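Local coordinates for protein endo alpha-1,4 polygalactosaminidase (Neosartorya fumigata, PDB 6OJ1) that hydrolyses alpha-1,4-linked galactosamine polymers within the chain, as a family GH114 glycoside hydrolase, and disrupts microbial biofilms, at residues 163-167 / 191-196; 127-131 / 168-173; 117-121 / 155-161; 183-188 / 200-206. All blocks are in the same frame, centred on the assembly; numbering follows the deposited sequence.

Contact 1. Residues 163-167 / 191-196; sequences QADSI and DIIPSV. With NAG (2-acetamido-2-deoxy-beta-D-glucopyranose), chain E; NAG (2-acetamido-2-deoxy-beta-D-glucopyranose), chain B.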
# COMPACT_ATOMS: atom_id res chain seq x y z
N GLN A 163 -3.64 -12.78 -13.21
CA GLN A 163 -4.55 -12.35 -12.15
C GLN A 163 -4.72 -13.43 -11.09
O GLN A 163 -4.72 -13.14 -9.89
CB GLN A 163 -5.89 -11.95 -12.75
CG GLN A 163 -5.80 -10.68 -13.58
CD GLN A 163 -7.16 -10.17 -14.02
OE1 GLN A 163 -8.18 -10.54 -13.45
NE2 GLN A 163 -7.17 -9.34 -15.05
N ALA A 164 -4.85 -14.70 -11.51
CA ALA A 164 -4.97 -15.78 -10.53
C ALA A 164 -3.74 -15.88 -9.65
O ALA A 164 -3.84 -16.19 -8.46
CB ALA A 164 -5.24 -17.12 -11.25
N ASP A 165 -2.55 -15.61 -10.21
CA ASP A 165 -1.35 -15.61 -9.38
C ASP A 165 -1.45 -14.56 -8.28
O ASP A 165 -1.13 -14.83 -7.12
CB ASP A 165 -0.09 -15.35 -10.23
CG ASP A 165 0.26 -16.50 -11.15
OD1 ASP A 165 -0.06 -17.67 -10.87
OD2 ASP A 165 0.90 -16.21 -12.18
N SER A 166 -1.91 -13.36 -8.64
CA SER A 166 -2.02 -12.29 -7.65
C SER A 166 -3.09 -12.59 -6.62
O SER A 166 -2.93 -12.26 -5.44
CB SER A 166 -2.31 -10.97 -8.36
OG SER A 166 -1.13 -10.49 -8.97
N ILE A 167 -4.21 -13.18 -7.05
CA ILE A 167 -5.28 -13.52 -6.12
C ILE A 167 -4.77 -14.51 -5.09
O ILE A 167 -4.97 -14.33 -3.88
CB ILE A 167 -6.50 -14.07 -6.89
CG1 ILE A 167 -7.16 -12.95 -7.70
CG2 ILE A 167 -7.52 -14.64 -5.92
CD1 ILE A 167 -8.06 -13.44 -8.86
N ASP A 191 -8.70 -5.07 -10.90
CA ASP A 191 -9.32 -6.21 -11.60
C ASP A 191 -9.58 -7.40 -10.68
O ASP A 191 -10.48 -8.20 -10.96
CB ASP A 191 -8.46 -6.65 -12.77
CG ASP A 191 -8.48 -5.66 -13.91
OD1 ASP A 191 -9.58 -5.35 -14.41
OD2 ASP A 191 -7.39 -5.17 -14.30
N ILE A 192 -8.80 -7.55 -9.60
CA ILE A 192 -8.92 -8.73 -8.74
C ILE A 192 -9.72 -8.46 -7.46
O ILE A 192 -9.82 -9.35 -6.61
CB ILE A 192 -7.56 -9.34 -8.37
CG1 ILE A 192 -6.74 -8.45 -7.41
CG2 ILE A 192 -6.74 -9.67 -9.63
CD1 ILE A 192 -5.53 -9.17 -6.79
N ILE A 193 -10.28 -7.25 -7.32
CA ILE A 193 -11.03 -6.91 -6.10
C ILE A 193 -12.04 -8.00 -5.71
O ILE A 193 -12.04 -8.39 -4.53
CB ILE A 193 -11.70 -5.54 -6.26
CG1 ILE A 193 -10.65 -4.41 -6.20
CG2 ILE A 193 -12.77 -5.35 -5.18
CD1 ILE A 193 -11.27 -3.08 -6.69
N PRO A 194 -12.92 -8.48 -6.59
CA PRO A 194 -13.95 -9.45 -6.15
C PRO A 194 -13.37 -10.68 -5.48
O PRO A 194 -14.02 -11.26 -4.61
CB PRO A 194 -14.66 -9.83 -7.46
CG PRO A 194 -14.44 -8.69 -8.35
CD PRO A 194 -13.07 -8.16 -8.03
N SER A 195 -12.16 -11.08 -5.86
CA SER A 195 -11.59 -12.34 -5.41
C SER A 195 -10.79 -12.23 -4.12
O SER A 195 -10.41 -13.27 -3.57
CB SER A 195 -10.68 -12.91 -6.50
OG SER A 195 -11.46 -13.26 -7.62
N VAL A 196 -10.54 -11.01 -3.62
CA VAL A 196 -9.73 -10.81 -2.42
C VAL A 196 -10.41 -9.92 -1.39
O VAL A 196 -9.96 -9.85 -0.24
CB VAL A 196 -8.34 -10.23 -2.75
CG1 VAL A 196 -7.58 -11.15 -3.72
CG2 VAL A 196 -8.44 -8.75 -3.27
C1 NAG E . -14.16 -15.53 -6.03
C2 NAG E . -14.36 -15.02 -7.46
C3 NAG E . -15.14 -13.70 -7.43
C4 NAG E . -16.44 -13.83 -6.64
C5 NAG E . -16.19 -14.52 -5.29
C6 NAG E . -17.46 -14.87 -4.54
C7 NAG E . -12.59 -15.81 -8.96
C8 NAG E . -11.27 -15.50 -9.61
N2 NAG E . -13.09 -14.87 -8.16
O3 NAG E . -15.39 -13.29 -8.77
O4 NAG E . -16.90 -12.54 -6.25
O5 NAG E . -15.44 -15.74 -5.43
O6 NAG E . -17.91 -13.76 -3.77
O7 NAG E . -13.17 -16.87 -9.16
C1 NAG B . -12.89 -17.89 -2.09
C2 NAG B . -11.74 -17.08 -2.72
C3 NAG B . -12.20 -16.36 -4.00
C4 NAG B . -12.89 -17.34 -4.94
C5 NAG B . -14.03 -18.03 -4.20
C6 NAG B . -14.80 -19.02 -5.06
C7 NAG B . -11.78 -15.09 -1.23
C8 NAG B . -10.99 -14.28 -0.25
N2 NAG B . -11.15 -16.15 -1.77
O3 NAG B . -11.06 -15.78 -4.62
O4 NAG B . -13.36 -16.75 -6.15
O5 NAG B . -13.50 -18.75 -3.08
O6 NAG B . -14.14 -20.27 -5.16
O7 NAG B . -12.95 -14.80 -1.52
O HOH W 1 -11.30 -9.53 -13.17
O HOH W 2 -9.89 -11.56 -11.46
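I167 and V196 bring the two backbones nearest, their CA atoms 6.4 Å apart, where the first turn of helix 163-179 passes residues 191-196. There a 3-10 turn at D191 and I192 leads into a short, weakly bonded helix, and no direct hydrogen bond joins the two segments. I167 buries the most surface. With CG1 anti to the carbonyl carbon (chi1 -69°), its longer branch sets CG1 3.7 Å from I192 CB and carries CD1 to 3.6 Å from S195 CB. The two isoleucine side chains run past each other in opposite senses. I192 also reaches Q163 and S166, with CG2 4.0 Å from Q163 CB and CD1 meeting CB of S166. The S166 hydroxyl itself bonds to V150 O. V196 CG1 completes the apolar patch against CA and CG2 of I167. At the outer edge, the extended Q163 places its amide beside D191, NE2 coming 3.8 Å from D191 CB. Water 1 lies 2.7 Å from D191 O and near Q163 OE1; water 2, 2.8 Å from Q163 OE1, reaches D191 O only weakly. A glycan borders the far edge, where O3 of NAG chain B donates to S195 O at 2.8 Å. Cohesion here is thus dispersive, with polar links between the segments at most water-mediated, at the margin.

Contact 2. Residues 127-131 / 168-173; sequences RQIML and SFVNFL. With NAG (2-acetamido-2-deoxy-beta-D-glucopyranose), chain B.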
# COMPACT_ATOMS: atom_id res chain seq x y z
N ARG A 127 7.54 -16.25 -1.25
CA ARG A 127 6.51 -16.29 -0.22
C ARG A 127 7.12 -16.38 1.18
O ARG A 127 6.65 -15.71 2.10
CB ARG A 127 5.55 -17.45 -0.52
CG ARG A 127 4.72 -17.10 -1.75
CD ARG A 127 3.62 -18.10 -1.97
NE ARG A 127 2.70 -17.65 -3.02
CZ ARG A 127 1.44 -18.06 -3.09
NH1 ARG A 127 0.96 -18.88 -2.16
NH2 ARG A 127 0.65 -17.64 -4.07
N GLN A 128 8.21 -17.15 1.34
CA GLN A 128 8.84 -17.23 2.65
C GLN A 128 9.48 -15.90 3.04
O GLN A 128 9.45 -15.52 4.21
CB GLN A 128 9.87 -18.36 2.70
CG GLN A 128 10.48 -18.58 4.10
CD GLN A 128 9.44 -18.88 5.17
OE1 GLN A 128 8.69 -19.86 5.06
NE2 GLN A 128 9.38 -18.05 6.21
N ILE A 129 10.08 -15.19 2.08
CA ILE A 129 10.63 -13.87 2.39
C ILE A 129 9.52 -12.94 2.85
O ILE A 129 9.69 -12.17 3.81
CB ILE A 129 11.38 -13.29 1.17
CG1 ILE A 129 12.64 -14.11 0.87
CG2 ILE A 129 11.74 -11.79 1.39
CD1 ILE A 129 13.21 -13.83 -0.52
N MET A 130 8.35 -12.99 2.19
CA MET A 130 7.25 -12.13 2.62
C MET A 130 6.74 -12.52 4.00
O MET A 130 6.32 -11.64 4.77
CB MET A 130 6.11 -12.15 1.60
CG MET A 130 6.56 -11.64 0.22
SD MET A 130 7.52 -10.10 0.31
CE MET A 130 8.48 -10.18 -1.21
N LEU A 131 6.76 -13.81 4.34
CA LEU A 131 6.43 -14.21 5.71
C LEU A 131 7.44 -13.64 6.69
O LEU A 131 7.06 -13.20 7.78
CB LEU A 131 6.38 -15.73 5.84
CG LEU A 131 5.25 -16.44 5.10
CD1 LEU A 131 5.39 -17.93 5.33
CD2 LEU A 131 3.90 -15.94 5.59
N SER A 168 -4.10 -15.58 -5.55
CA SER A 168 -3.51 -16.55 -4.63
C SER A 168 -2.56 -15.86 -3.66
O SER A 168 -2.59 -16.11 -2.45
CB SER A 168 -2.78 -17.64 -5.42
OG SER A 168 -2.03 -18.50 -4.56
N PHE A 169 -1.69 -15.00 -4.20
CA PHE A 169 -0.65 -14.35 -3.41
C PHE A 169 -1.25 -13.39 -2.40
O PHE A 169 -0.86 -13.39 -1.22
CB PHE A 169 0.29 -13.61 -4.37
CG PHE A 169 1.50 -12.98 -3.70
CD1 PHE A 169 2.39 -13.74 -2.93
CD2 PHE A 169 1.77 -11.64 -3.91
CE1 PHE A 169 3.53 -13.14 -2.36
CE2 PHE A 169 2.91 -11.04 -3.34
CZ PHE A 169 3.78 -11.80 -2.58
N VAL A 170 -2.22 -12.58 -2.84
CA VAL A 170 -2.82 -11.59 -1.94
C VAL A 170 -3.57 -12.30 -0.82
O VAL A 170 -3.48 -11.91 0.35
CB VAL A 170 -3.72 -10.63 -2.74
CG1 VAL A 170 -4.66 -9.87 -1.81
CG2 VAL A 170 -2.86 -9.65 -3.57
N ASN A 171 -4.30 -13.37 -1.14
CA ASN A 171 -5.01 -14.06 -0.07
C ASN A 171 -4.03 -14.77 0.86
O ASN A 171 -4.28 -14.84 2.08
CB ASN A 171 -6.03 -15.03 -0.66
CG ASN A 171 -7.31 -14.33 -1.07
OD1 ASN A 171 -7.81 -13.46 -0.34
ND2 ASN A 171 -7.85 -14.68 -2.24
N PHE A 172 -2.92 -15.28 0.32
CA PHE A 172 -1.84 -15.83 1.15
C PHE A 172 -1.29 -14.78 2.11
O PHE A 172 -1.13 -15.04 3.31
CB PHE A 172 -0.73 -16.36 0.24
CG PHE A 172 0.61 -16.50 0.91
CD1 PHE A 172 0.93 -17.63 1.64
CD2 PHE A 172 1.59 -15.50 0.76
CE1 PHE A 172 2.17 -17.77 2.24
CE2 PHE A 172 2.83 -15.63 1.36
CZ PHE A 172 3.12 -16.77 2.10
N LEU A 173 -0.98 -13.59 1.58
CA LEU A 173 -0.50 -12.50 2.43
C LEU A 173 -1.54 -12.12 3.49
O LEU A 173 -1.18 -11.86 4.64
CB LEU A 173 -0.15 -11.27 1.58
CG LEU A 173 1.02 -11.39 0.60
CD1 LEU A 173 1.11 -10.11 -0.24
CD2 LEU A 173 2.35 -11.64 1.34
C1 NAG B . -12.89 -17.89 -2.09
C2 NAG B . -11.74 -17.08 -2.72
C3 NAG B . -12.20 -16.36 -4.00
C4 NAG B . -12.89 -17.34 -4.94
C5 NAG B . -14.03 -18.03 -4.20
C6 NAG B . -14.80 -19.02 -5.06
C7 NAG B . -11.78 -15.09 -1.23
C8 NAG B . -10.99 -14.28 -0.25
N2 NAG B . -11.15 -16.15 -1.77
O3 NAG B . -11.06 -15.78 -4.62
O4 NAG B . -13.36 -16.75 -6.15
O5 NAG B . -13.50 -18.75 -3.08
O6 NAG B . -14.14 -20.27 -5.16
O7 NAG B . -12.95 -14.80 -1.52
O HOH W 3 -1.60 -20.12 -1.84
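R127 stretches across from helix 124-140 and lies over one face of the F172 ring, the two residues burying the most surface in this contact. Its CD sits almost above the ring centre, 4.2 Å from the centroid of F172, in a CH-pi contact. Further out the guanidinium is only 25° from parallel to the ring and makes an off-centre cation-pi interaction, R127 CZ being 4.8 Å from the F172 centroid. F172 meets the arginine because its CG stands anti to the backbone N (chi1 159°), which swings the ring toward the neighbouring helix; there L131 crosses it at about a right angle, with CD2 3.7 Å from F172 CZ. The guanidinium is fixed at its edge. NH2 donates a nearly straight, in-plane bond of 2.9 Å to S168 OG, water 3 accepts from NH1, and NE is held by I121 O from outside the two segments. F169 turns its ring edge to the same arginine and to M130, whose CG lies 3.9 Å from F169 CZ. Deeper still, M130 CB packs 3.8 Å from L173 CD2. The axes of the two segments run in the same general direction, 29° apart and 11.4 Å at closest approach, as is typical of neighbouring helices in the outer layer of a (beta/alpha) barrel.

Contact 3. Residues 117-121 / 155-161; sequences KWLNI and NDNGLDL. With NAG (2-acetamido-2-deoxy-beta-D-glucopyranose), chain C.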
# COMPACT_ATOMS: atom_id res chain seq x y z
N LYS A 117 12.82 -5.01 -9.57
CA LYS A 117 12.41 -6.06 -10.50
C LYS A 117 11.14 -6.75 -10.02
O LYS A 117 10.92 -6.92 -8.82
CB LYS A 117 13.52 -7.11 -10.65
CG LYS A 117 14.81 -6.61 -11.26
CD LYS A 117 15.79 -7.76 -11.44
CE LYS A 117 17.16 -7.25 -11.92
NZ LYS A 117 17.10 -6.77 -13.33
N TRP A 118 10.33 -7.21 -10.98
CA TRP A 118 9.15 -7.99 -10.66
C TRP A 118 9.54 -9.33 -10.03
O TRP A 118 10.55 -9.94 -10.40
CB TRP A 118 8.32 -8.21 -11.94
CG TRP A 118 7.67 -6.94 -12.41
CD1 TRP A 118 8.02 -6.19 -13.51
CD2 TRP A 118 6.59 -6.25 -11.78
NE1 TRP A 118 7.20 -5.08 -13.60
CE2 TRP A 118 6.31 -5.10 -12.55
CE3 TRP A 118 5.81 -6.51 -10.64
CZ2 TRP A 118 5.30 -4.20 -12.22
CZ3 TRP A 118 4.80 -5.61 -10.31
CH2 TRP A 118 4.56 -4.47 -11.10
N LEU A 119 8.74 -9.78 -9.06
CA LEU A 119 8.98 -11.06 -8.40
C LEU A 119 8.06 -12.14 -8.95
O LEU A 119 6.92 -11.88 -9.32
CB LEU A 119 8.74 -10.95 -6.90
CG LEU A 119 9.74 -10.05 -6.17
CD1 LEU A 119 9.31 -9.92 -4.71
CD2 LEU A 119 11.14 -10.63 -6.33
N ASN A 120 8.56 -13.38 -8.94
CA ASN A 120 7.67 -14.52 -9.12
C ASN A 120 6.96 -14.75 -7.80
O ASN A 120 7.47 -15.41 -6.89
CB ASN A 120 8.45 -15.76 -9.57
CG ASN A 120 7.53 -16.94 -9.83
OD1 ASN A 120 6.32 -16.85 -9.61
ND2 ASN A 120 8.09 -18.02 -10.30
N ILE A 121 5.76 -14.18 -7.69
CA ILE A 121 5.03 -14.23 -6.43
C ILE A 121 4.51 -15.63 -6.12
O ILE A 121 4.01 -15.86 -5.01
CB ILE A 121 3.89 -13.19 -6.44
CG1 ILE A 121 2.94 -13.44 -7.63
CG2 ILE A 121 4.48 -11.77 -6.43
CD1 ILE A 121 1.75 -12.44 -7.68
N ASN A 155 1.55 -5.59 -16.09
CA ASN A 155 2.82 -4.95 -16.41
C ASN A 155 3.71 -5.93 -17.16
O ASN A 155 3.47 -7.13 -17.17
CB ASN A 155 3.52 -4.47 -15.15
CG ASN A 155 2.80 -3.31 -14.50
OD1 ASN A 155 2.93 -2.17 -14.94
ND2 ASN A 155 2.05 -3.59 -13.45
N ASP A 156 4.77 -5.39 -17.76
CA ASP A 156 5.77 -6.21 -18.45
C ASP A 156 6.65 -6.85 -17.38
O ASP A 156 7.71 -6.33 -17.01
CB ASP A 156 6.55 -5.36 -19.44
CG ASP A 156 7.64 -6.13 -20.17
OD1 ASP A 156 7.75 -7.36 -19.99
OD2 ASP A 156 8.41 -5.49 -20.92
N ASN A 157 6.20 -7.99 -16.85
CA ASN A 157 6.86 -8.60 -15.70
C ASN A 157 7.86 -9.66 -16.11
O ASN A 157 8.74 -10.01 -15.31
CB ASN A 157 5.81 -9.22 -14.76
CG ASN A 157 4.93 -10.26 -15.45
OD1 ASN A 157 5.28 -11.43 -15.50
ND2 ASN A 157 3.78 -9.83 -15.99
N GLY A 158 7.76 -10.18 -17.34
CA GLY A 158 8.67 -11.19 -17.82
C GLY A 158 8.54 -12.54 -17.16
O GLY A 158 9.42 -13.38 -17.34
N LEU A 159 7.48 -12.77 -16.38
CA LEU A 159 7.29 -14.03 -15.68
C LEU A 159 5.94 -14.66 -15.96
O LEU A 159 5.54 -15.58 -15.23
CB LEU A 159 7.43 -13.84 -14.17
CG LEU A 159 8.76 -13.26 -13.69
CD1 LEU A 159 8.63 -12.76 -12.26
CD2 LEU A 159 9.84 -14.33 -13.80
N ASP A 160 5.21 -14.17 -16.96
CA ASP A 160 3.86 -14.64 -17.28
C ASP A 160 2.95 -14.65 -16.05
O ASP A 160 2.14 -15.55 -15.84
CB ASP A 160 3.90 -16.01 -17.95
CG ASP A 160 4.42 -15.95 -19.38
OD1 ASP A 160 4.44 -14.86 -19.98
OD2 ASP A 160 4.80 -17.01 -19.92
N LEU A 161 3.09 -13.61 -15.22
CA LEU A 161 2.20 -13.45 -14.07
C LEU A 161 0.76 -13.21 -14.51
O LEU A 161 0.50 -12.50 -15.48
CB LEU A 161 2.68 -12.28 -13.20
CG LEU A 161 4.01 -12.46 -12.46
CD1 LEU A 161 4.30 -11.19 -11.68
CD2 LEU A 161 3.98 -13.69 -11.53
C1 NAG C . 7.26 -19.18 -10.56
C2 NAG C . 7.72 -19.91 -11.81
C3 NAG C . 6.85 -21.14 -12.04
C4 NAG C . 6.80 -22.03 -10.80
C5 NAG C . 6.48 -21.22 -9.54
C6 NAG C . 6.70 -22.01 -8.27
C7 NAG C . 8.74 -18.79 -13.74
C8 NAG C . 8.51 -17.86 -14.90
N2 NAG C . 7.67 -19.03 -12.97
O3 NAG C . 7.39 -21.86 -13.14
O4 NAG C . 5.75 -22.98 -10.98
O5 NAG C . 7.32 -20.06 -9.45
O6 NAG C . 8.09 -22.24 -8.03
O7 NAG C . 9.83 -19.29 -13.53
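W118 and L159 carry the tight part of the contact, in which residues 155-161 lie along the end of strand 116-119 without any hydrogen bond between the segments. L159 presses its CD1 against the backbone, 3.4 Å from both L119 C and N120 N. L161 follows, CD1 lying 3.6 Å from L119 O while CD2 meets CG1 of I121. Over one face of the W118 indole stands N157 CB, 4.1 Å from the centroid of the five-membered ring in a CH-pi contact, and the N157 amide is turned nearly perpendicular to the ring. Its CG lies between the backbone N and the carbonyl carbon (chi1 58°), which folds the amide back over its own loop. There OD1 accepts from L159 N at 2.7 Å, forming an Asx turn, and from L161 N at 3.1 Å, the two donors coming from opposite faces of the amide; ND2 donates to N155 O. The turn thus shapes the loop that leads from barrel strand 144-148 into helix 163-179, where it packs on a strand of the small antiparallel sheet beside the barrel. Toward solvent less surface is buried. The exposed N155 still touches the six-membered end of the indole, CB 3.4 Å from W118 CZ2, but its ND2 bonds D151 O. D156 points its CB away from the strand, and its OD1 is hydrogen-bonded to H108 ND1. At the other margin N120 ND2 is linked covalently to C1 of NAG chain C, its OD1 accepting from S122 N, and the methyl C8 of that sugar lies 3.8 Å from L159 O.

Contact 4. Residues 183-188 / 200-206; sequences SIGLKN and MQWSVNE. With K (potassium ion), chain H.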
# COMPACT_ATOMS: atom_id res chain seq x y z
N SER A 183 -3.93 -6.19 10.18
CA SER A 183 -4.82 -5.94 9.06
C SER A 183 -4.00 -5.77 7.78
O SER A 183 -2.78 -5.64 7.80
CB SER A 183 -5.69 -4.72 9.34
OG SER A 183 -6.42 -4.94 10.54
N ILE A 184 -4.71 -5.78 6.65
CA ILE A 184 -4.08 -5.72 5.33
C ILE A 184 -5.06 -5.06 4.37
O ILE A 184 -6.27 -5.00 4.62
CB ILE A 184 -3.71 -7.14 4.83
CG1 ILE A 184 -2.75 -7.07 3.65
CG2 ILE A 184 -4.98 -7.94 4.48
CD1 ILE A 184 -2.15 -8.46 3.30
N GLY A 185 -4.54 -4.55 3.25
CA GLY A 185 -5.40 -4.03 2.21
C GLY A 185 -4.81 -4.30 0.83
O GLY A 185 -3.66 -4.71 0.70
N LEU A 186 -5.64 -4.04 -0.19
CA LEU A 186 -5.26 -4.25 -1.58
C LEU A 186 -4.70 -2.96 -2.17
O LEU A 186 -5.39 -1.94 -2.19
CB LEU A 186 -6.46 -4.73 -2.40
CG LEU A 186 -6.14 -5.00 -3.87
CD1 LEU A 186 -5.18 -6.21 -3.97
CD2 LEU A 186 -7.41 -5.23 -4.67
N LYS A 187 -3.47 -3.01 -2.68
CA LYS A 187 -2.85 -1.87 -3.36
C LYS A 187 -3.23 -1.93 -4.83
O LYS A 187 -2.80 -2.83 -5.56
CB LYS A 187 -1.33 -1.93 -3.20
CG LYS A 187 -0.56 -0.81 -3.90
CD LYS A 187 -0.90 0.56 -3.31
CE LYS A 187 0.07 1.65 -3.81
NZ LYS A 187 1.48 1.42 -3.38
N ASN A 188 -4.03 -0.95 -5.28
CA ASN A 188 -4.48 -0.85 -6.69
C ASN A 188 -5.06 -2.19 -7.12
O ASN A 188 -5.93 -2.71 -6.41
CB ASN A 188 -3.33 -0.34 -7.55
CG ASN A 188 -2.91 1.06 -7.17
OD1 ASN A 188 -3.76 1.94 -6.98
ND2 ASN A 188 -1.61 1.28 -7.06
N MET A 200 -9.70 -8.31 2.78
CA MET A 200 -9.08 -6.99 2.83
C MET A 200 -9.78 -6.11 3.86
O MET A 200 -10.99 -6.19 4.05
CB MET A 200 -9.14 -6.28 1.47
CG MET A 200 -8.44 -7.00 0.31
SD MET A 200 -6.67 -7.20 0.55
CE MET A 200 -6.61 -8.91 1.12
N GLN A 201 -9.01 -5.23 4.52
CA GLN A 201 -9.61 -4.23 5.39
C GLN A 201 -9.68 -2.85 4.73
O GLN A 201 -10.36 -1.96 5.27
CB GLN A 201 -8.84 -4.12 6.72
CG GLN A 201 -9.09 -5.29 7.70
CD GLN A 201 -8.67 -6.64 7.17
OE1 GLN A 201 -7.48 -6.90 7.01
NE2 GLN A 201 -9.63 -7.50 6.91
N TRP A 202 -9.02 -2.65 3.59
CA TRP A 202 -9.08 -1.39 2.86
C TRP A 202 -8.54 -1.62 1.45
O TRP A 202 -8.00 -2.68 1.13
CB TRP A 202 -8.26 -0.29 3.53
CG TRP A 202 -6.81 -0.68 3.72
CD1 TRP A 202 -5.82 -0.66 2.77
CD2 TRP A 202 -6.21 -1.16 4.92
NE1 TRP A 202 -4.63 -1.10 3.32
CE2 TRP A 202 -4.84 -1.42 4.64
CE3 TRP A 202 -6.68 -1.41 6.22
CZ2 TRP A 202 -3.95 -1.90 5.60
CZ3 TRP A 202 -5.79 -1.89 7.17
CH2 TRP A 202 -4.45 -2.13 6.86
N SER A 203 -8.65 -0.57 0.65
CA SER A 203 -7.91 -0.38 -0.59
C SER A 203 -6.93 0.77 -0.41
O SER A 203 -7.28 1.79 0.20
CB SER A 203 -8.87 -0.06 -1.75
OG SER A 203 -8.17 0.48 -2.86
N VAL A 204 -5.71 0.63 -0.91
CA VAL A 204 -4.86 1.79 -1.17
C VAL A 204 -4.89 2.01 -2.67
O VAL A 204 -4.51 1.11 -3.44
CB VAL A 204 -3.42 1.59 -0.67
CG1 VAL A 204 -2.54 2.76 -1.14
CG2 VAL A 204 -3.36 1.51 0.87
N ASN A 205 -5.37 3.18 -3.10
CA ASN A 205 -5.47 3.49 -4.52
C ASN A 205 -4.61 4.68 -4.88
O ASN A 205 -4.60 5.69 -4.16
CB ASN A 205 -6.90 3.79 -4.93
CG ASN A 205 -6.97 4.30 -6.35
OD1 ASN A 205 -6.94 5.50 -6.58
ND2 ASN A 205 -6.96 3.38 -7.31
N GLU A 206 -3.92 4.59 -6.01
CA GLU A 206 -3.25 5.73 -6.61
C GLU A 206 -3.98 6.16 -7.88
O GLU A 206 -4.17 5.35 -8.78
CB GLU A 206 -1.80 5.40 -6.93
CG GLU A 206 -0.94 5.19 -5.70
CD GLU A 206 0.38 4.57 -6.05
OE1 GLU A 206 0.37 3.46 -6.64
OE2 GLU A 206 1.42 5.19 -5.76
K K H . 3.28 2.98 -7.83
O HOH W 4 -7.24 -1.66 -4.15
O HOH W 5 3.15 3.47 -4.52
O HOH W 6 3.66 5.69 -7.72
O HOH W 7 5.21 1.84 -5.83
O HOH W 8 2.98 1.18 -9.91
O HOH W 9 2.44 0.50 -7.01
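W202 lays its indole across the backbone of I184 and G185, where strands 183-187 and 202-206 pair in parallel as neighbouring staves of the (beta/alpha) barrel, with helix 193-196 in the crossover. CG of W202 lies between its backbone N and carbonyl carbon (chi1 57°), which folds the ring over the adjacent strand; G185 CA then stands 3.5 Å from the centroid of the five-membered ring, and I184 O faces the same side of the indole. Q201, bent at chi2, turns its amide back to I184: OE1 accepts from I184 N at 3.0 Å in the carbonyl plane, and also from H178. M200 curls round to set SD beside CB of L186. Further along, K187 and V204 are pressed together, K187 CD being 3.5 Å from V204 CG1, while the lysine amine makes its salt bridge with D148. At the C-terminal ends of the strands N188 crosses E206 nearly at a right angle, yet amide and carboxylate are almost coplanar, 14° apart. The amide grips E206 twice: OD1 accepts from E206 N at 2.8 Å on a lone pair, and ND2 donates in its own plane to the anti lone pair of OE1 at 3.0 Å. Water 5 joins K187 NZ to E206 OE2, which is also hydrogen-bonded to the Y232 hydroxyl, and E206 OE1 binds the potassium ion at 3.2 Å.

In the fold
Contact 4 is the buried member, its centre about 6 Å from the centre of the chain, and is held by strand hydrogen bonds; the other three are partly buried, their centres about 15 to 18 Å from it, and rely chiefly on side-chain packing. Helix 163-179 serves both contact 1 and contact 2, and S195 O accepts a probable hydrogen bond from N171 between them. V170 of helix 163-179 touches M200, while I192, I193 and V196 pack on L186, which ties this outer layer to contact 4. Contact 3 meets contact 2 through I121, whose carbonyl is held by R127, but does not touch contact 4. Sugars border contacts 1 to 3; a potassium ion marks contact 4.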